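Local coordinates for protein HP0958 (Helicobacter pylori, PDB 3NA7) that is linked to flagellar biogenesis, probably acting as a chaperone in flagellar export and in post-transcriptional gene regulation, at residues 71-83 with 95-107. Sequence-based numbering, arbitrary orientation.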
loop_
_atom_site.group_PDB
_atom_site.type_symbol
_atom_site.label_atom_id
_atom_site.label_comp_id
_atom_site.label_asym_id
_atom_site.label_seq_id
_atom_site.Cartn_x
_atom_site.Cartn_y
_atom_site.Cartn_z
ATOM N N ASP A 71 -32.817 -5.932 36.359
ATOM C CA ASP A 71 -32.797 -5.268 37.666
ATOM C C ASP A 71 -33.982 -4.313 37.805
ATOM O O ASP A 71 -34.683 -4.308 38.815
ATOM C CB ASP A 71 -31.488 -4.490 37.847
ATOM C CG ASP A 71 -30.277 -5.395 38.024
ATOM O OD1 ASP A 71 -30.435 -6.593 38.364
ATOM O OD2 ASP A 71 -29.143 -4.907 37.826
ATOM N N THR A 72 -34.208 -3.512 36.772
ATOM C CA THR A 72 -35.279 -2.522 36.775
ATOM C C THR A 72 -36.651 -3.172 36.912
ATOM O O THR A 72 -37.468 -2.720 37.706
ATOM C CB THR A 72 -35.166 -1.608 35.534
ATOM O OG1 THR A 72 -33.898 -0.972 35.591
ATOM C CG2 THR A 72 -36.225 -0.528 35.514
ATOM N N ASN A 73 -36.881 -4.235 36.145
ATOM C CA ASN A 73 -38.139 -4.981 36.172
ATOM C C ASN A 73 -38.374 -5.663 37.516
ATOM O O ASN A 73 -39.513 -5.699 37.995
ATOM C CB ASN A 73 -38.200 -6.005 35.020
ATOM C CG ASN A 73 -38.332 -5.339 33.640
ATOM O OD1 ASN A 73 -38.059 -5.956 32.597
ATOM N ND2 ASN A 73 -38.746 -4.086 33.632
ATOM N N ALA A 74 -37.305 -6.175 38.133
ATOM C CA ALA A 74 -37.395 -6.711 39.505
ATOM C C ALA A 74 -37.791 -5.610 40.486
ATOM O O ALA A 74 -38.575 -5.843 41.414
ATOM C CB ALA A 74 -36.078 -7.345 39.936
ATOM N N LYS A 75 -37.262 -4.407 40.279
ATOM C CA LYS A 75 -37.641 -3.270 41.125
ATOM C C LYS A 75 -39.122 -2.912 40.925
ATOM O O LYS A 75 -39.876 -2.708 41.886
ATOM C CB LYS A 75 -36.720 -2.079 40.860
ATOM C CG LYS A 75 -37.016 -0.841 41.685
ATOM C CD LYS A 75 -36.581 -0.986 43.133
ATOM C CE LYS A 75 -37.342 -0.005 44.013
ATOM N NZ LYS A 75 -37.382 -0.464 45.442
ATOM N N ILE A 76 -39.560 -2.884 39.671
ATOM C CA ILE A 76 -40.987 -2.669 39.393
ATOM C C ILE A 76 -41.847 -3.681 40.163
ATOM O O ILE A 76 -42.704 -3.281 40.961
ATOM C CB ILE A 76 -41.279 -2.647 37.879
ATOM C CG1 ILE A 76 -40.548 -1.446 37.233
ATOM C CG2 ILE A 76 -42.777 -2.542 37.635
ATOM C CD1 ILE A 76 -40.520 -1.409 35.683
ATOM N N ALA A 77 -41.587 -4.974 39.943
ATOM C CA ALA A 77 -42.234 -6.063 40.684
ATOM C C ALA A 77 -42.238 -5.816 42.200
ATOM O O ALA A 77 -43.272 -5.940 42.876
ATOM C CB ALA A 77 -41.559 -7.392 40.359
ATOM N N SER A 78 -41.081 -5.449 42.737
ATOM C CA SER A 78 -40.989 -5.186 44.164
ATOM C C SER A 78 -41.841 -3.985 44.620
ATOM O O SER A 78 -42.379 -3.991 45.722
ATOM C CB SER A 78 -39.541 -4.995 44.584
ATOM O OG SER A 78 -39.508 -4.362 45.848
ATOM N N ILE A 79 -41.945 -2.955 43.779
ATOM C CA ILE A 79 -42.771 -1.790 44.102
ATOM C C ILE A 79 -44.248 -2.145 44.086
ATOM O O ILE A 79 -45.000 -1.700 44.943
ATOM C CB ILE A 79 -42.523 -0.597 43.142
ATOM C CG1 ILE A 79 -41.120 -0.031 43.346
ATOM C CG2 ILE A 79 -43.582 0.507 43.359
ATOM C CD1 ILE A 79 -40.660 0.911 42.248
ATOM N N GLN A 80 -44.654 -2.933 43.103
ATOM C CA GLN A 80 -46.040 -3.350 42.943
ATOM C C GLN A 80 -46.477 -4.239 44.095
ATOM O O GLN A 80 -47.591 -4.088 44.615
ATOM C CB GLN A 80 -46.234 -4.061 41.605
ATOM C CG GLN A 80 -46.071 -3.098 40.437
ATOM C CD GLN A 80 -46.156 -3.740 39.081
ATOM O OE1 GLN A 80 -46.204 -4.963 38.941
ATOM N NE2 GLN A 80 -46.171 -2.908 38.058
ATOM N N LYS A 81 -45.597 -5.152 44.503
ATOM C CA LYS A 81 -45.890 -6.012 45.641
ATOM C C LYS A 81 -46.165 -5.149 46.868
ATOM O O LYS A 81 -47.137 -5.383 47.579
ATOM C CB LYS A 81 -44.747 -7.004 45.899
ATOM C CG LYS A 81 -45.082 -8.113 46.906
ATOM C CD LYS A 81 -44.036 -9.239 46.833
ATOM C CE LYS A 81 -44.228 -10.286 47.919
ATOM N NZ LYS A 81 -44.196 -9.680 49.282
ATOM N N LYS A 82 -45.329 -4.135 47.096
ATOM C CA LYS A 82 -45.522 -3.180 48.198
ATOM C C LYS A 82 -46.842 -2.428 48.144
ATOM O O LYS A 82 -47.423 -2.116 49.191
ATOM C CB LYS A 82 -44.360 -2.189 48.269
ATOM C CG LYS A 82 -43.245 -2.626 49.211
ATOM C CD LYS A 82 -41.872 -2.123 48.761
ATOM C CE LYS A 82 -40.774 -2.635 49.691
ATOM N NZ LYS A 82 -39.566 -3.078 48.925
ATOM N N MET A 83 -47.317 -2.141 46.933
ATOM C CA MET A 83 -48.596 -1.457 46.758
ATOM C C MET A 83 -49.735 -2.373 47.192
ATOM O O MET A 83 -50.727 -1.906 47.740
ATOM C CB MET A 83 -48.830 -0.994 45.307
ATOM C CG MET A 83 -47.645 -0.313 44.629
ATOM S SD MET A 83 -47.921 0.617 43.090
ATOM C CE MET A 83 -49.176 -0.310 42.223
ATOM N N LEU A 95 -46.114 5.491 45.707
ATOM C CA LEU A 95 -45.566 4.322 45.043
ATOM C C LEU A 95 -45.904 4.295 43.566
ATOM O O LEU A 95 -45.156 3.694 42.793
ATOM C CB LEU A 95 -46.032 3.019 45.710
ATOM C CG LEU A 95 -45.494 2.706 47.109
ATOM C CD1 LEU A 95 -46.316 1.611 47.771
ATOM C CD2 LEU A 95 -44.031 2.325 47.065
ATOM N N ASN A 96 -47.015 4.923 43.171
ATOM C CA ASN A 96 -47.410 4.936 41.751
ATOM C C ASN A 96 -46.358 5.725 40.972
ATOM O O ASN A 96 -46.070 5.422 39.820
ATOM C CB ASN A 96 -48.801 5.552 41.542
ATOM C CG ASN A 96 -49.762 4.625 40.773
ATOM O OD1 ASN A 96 -49.776 4.575 39.537
ATOM N ND2 ASN A 96 -50.599 3.895 41.530
ATOM N N ILE A 97 -45.794 6.730 41.640
ATOM C CA ILE A 97 -44.826 7.643 41.062
ATOM C C ILE A 97 -43.427 7.003 41.068
ATOM O O ILE A 97 -42.711 7.070 40.070
ATOM C CB ILE A 97 -44.891 9.022 41.771
ATOM C CG1 ILE A 97 -46.206 9.731 41.385
ATOM C CG2 ILE A 97 -43.682 9.884 41.432
ATOM C CD1 ILE A 97 -46.467 11.064 42.082
ATOM N N GLU A 98 -43.068 6.363 42.182
ATOM C CA GLU A 98 -41.876 5.513 42.284
ATOM C C GLU A 98 -41.866 4.527 41.117
ATOM O O GLU A 98 -40.863 4.351 40.413
ATOM C CB GLU A 98 -41.950 4.712 43.582
ATOM C CG GLU A 98 -40.754 4.825 44.529
ATOM C CD GLU A 98 -39.435 4.494 43.873
ATOM O OE1 GLU A 98 -38.993 5.280 43.004
ATOM O OE2 GLU A 98 -38.826 3.463 44.242
ATOM N N GLU A 99 -43.008 3.897 40.915
ATOM C CA GLU A 99 -43.180 2.937 39.852
ATOM C C GLU A 99 -43.030 3.612 38.499
ATOM O O GLU A 99 -42.387 3.069 37.604
ATOM C CB GLU A 99 -44.540 2.259 39.980
ATOM C CG GLU A 99 -44.795 1.150 38.990
ATOM C CD GLU A 99 -46.272 0.954 38.761
ATOM O OE1 GLU A 99 -46.652 0.077 37.959
ATOM O OE2 GLU A 99 -47.067 1.707 39.378
ATOM N N ASP A 100 -43.599 4.804 38.348
ATOM C CA ASP A 100 -43.478 5.539 37.071
ATOM C C ASP A 100 -42.047 5.872 36.634
ATOM O O ASP A 100 -41.740 5.797 35.452
ATOM C CB ASP A 100 -44.327 6.805 37.107
ATOM C CG ASP A 100 -45.781 6.536 36.766
ATOM O OD1 ASP A 100 -46.052 5.650 35.909
ATOM O OD2 ASP A 100 -46.639 7.231 37.340
ATOM N N ILE A 101 -41.188 6.238 37.582
ATOM C CA ILE A 101 -39.768 6.487 37.302
ATOM C C ILE A 101 -39.114 5.191 36.842
ATOM O O ILE A 101 -38.360 5.166 35.868
ATOM C CB ILE A 101 -39.025 7.104 38.546
ATOM C CG1 ILE A 101 -39.233 8.621 38.620
ATOM C CG2 ILE A 101 -37.531 6.835 38.511
ATOM C CD1 ILE A 101 -40.173 9.060 39.701
ATOM N N ALA A 102 -39.417 4.112 37.552
ATOM C CA ALA A 102 -38.849 2.812 37.241
ATOM C C ALA A 102 -39.307 2.309 35.870
ATOM O O ALA A 102 -38.512 1.741 35.140
ATOM C CB ALA A 102 -39.197 1.813 38.333
ATOM N N LYS A 103 -40.581 2.524 35.529
ATOM C CA LYS A 103 -41.106 2.251 34.172
ATOM C C LYS A 103 -40.362 3.015 33.097
ATOM O O LYS A 103 -40.048 2.453 32.051
ATOM C CB LYS A 103 -42.590 2.608 34.059
ATOM C CG LYS A 103 -43.552 1.418 34.158
ATOM C CD LYS A 103 -45.019 1.891 34.357
ATOM C CE LYS A 103 -46.016 1.033 33.561
ATOM N NZ LYS A 103 -45.723 -0.438 33.643
ATOM N N GLU A 104 -40.098 4.298 33.338
ATOM C CA GLU A 104 -39.363 5.097 32.372
ATOM C C GLU A 104 -37.959 4.573 32.156
ATOM O O GLU A 104 -37.511 4.518 31.023
ATOM C CB GLU A 104 -39.341 6.592 32.723
ATOM C CG GLU A 104 -40.063 7.470 31.711
ATOM C CD GLU A 104 -39.611 7.269 30.253
ATOM O OE1 GLU A 104 -38.481 7.659 29.851
ATOM O OE2 GLU A 104 -40.422 6.736 29.474
ATOM N N ARG A 105 -37.280 4.157 33.225
ATOM C CA ARG A 105 -35.921 3.632 33.084
ATOM C C ARG A 105 -35.955 2.333 32.280
ATOM O O ARG A 105 -35.115 2.103 31.413
ATOM C CB ARG A 105 -35.239 3.448 34.445
ATOM C CG ARG A 105 -35.100 4.769 35.239
ATOM C CD ARG A 105 -34.213 4.640 36.463
ATOM N NE ARG A 105 -33.617 5.938 36.769
ATOM C CZ ARG A 105 -33.807 6.627 37.892
ATOM N NH1 ARG A 105 -34.562 6.144 38.872
ATOM N NH2 ARG A 105 -33.225 7.809 38.038
ATOM N N SER A 106 -36.971 1.516 32.523
ATOM C CA SER A 106 -37.134 0.298 31.743
ATOM C C SER A 106 -37.453 0.618 30.262
ATOM O O SER A 106 -36.949 -0.070 29.363
ATOM C CB SER A 106 -38.161 -0.632 32.393
ATOM O OG SER A 106 -38.790 -1.433 31.421
ATOM N N ASN A 107 -38.223 1.677 29.996
ATOM C CA ASN A 107 -38.415 2.129 28.600
ATOM C C ASN A 107 -37.142 2.610 27.913
ATOM O O ASN A 107 -36.962 2.360 26.717
ATOM C CB ASN A 107 -39.470 3.228 28.462
ATOM C CG ASN A 107 -40.832 2.816 28.989
ATOM O OD1 ASN A 107 -41.121 1.634 29.146
ATOM N ND2 ASN A 107 -41.688 3.810 29.260
#
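A chi1 of -175° turns CG of Glu99 away from the backbone N, and the chain stays extended as far as the carboxylate, which carries OE1 across to the amide of Gln80; that glutamine, likewise stretched out beyond CG, comes to meet it. The resulting NE2-OE1 hydrogen bond between Gln80 and Glu99 is 3.0 Å long. The oxygen lies close to the amide plane, but the amide itself approaches from above the carboxylate, the two planes standing 87° apart. The other oxygen of Glu99 faces the thioether of Met83, whose SD is 4.0 Å from OE2.

Next to this polar pair, Ile79 is a knob in the hole formed by Leu95, Glu98, Glu99 and Ala102. Its CG2 reaches the Leu95 carbonyl O at 3.6 Å, while CD1 turns to the bent side chain of Glu98. Such knobs-into-holes packing marks the antiparallel coiled-coil hairpin, built here from helices 24-85 and 91-171; the axes of segments 71-83 and 95-107 come within 9.3 Å of each other, their directions 158° apart, near the turn that joins the helices and far from the zinc ribbon.

Toward that turn, the side chains of Met83 and Leu95 lie alongside each other, pointing opposite ways, with Met83 CG 3.9 Å from Leu95 CB. In the other direction Ile76 sets CG1 3.7 Å from the methyl CB of Ala102. Thr72 then lays its methyl CG2 3.7 Å from Ser106 CB, its hydroxyl being bonded back to the carbonyl of Thr68 in its own helix. Beside it, Asn73 ND2 gives Ser106 OG a weak hydrogen bond of 3.5 Å.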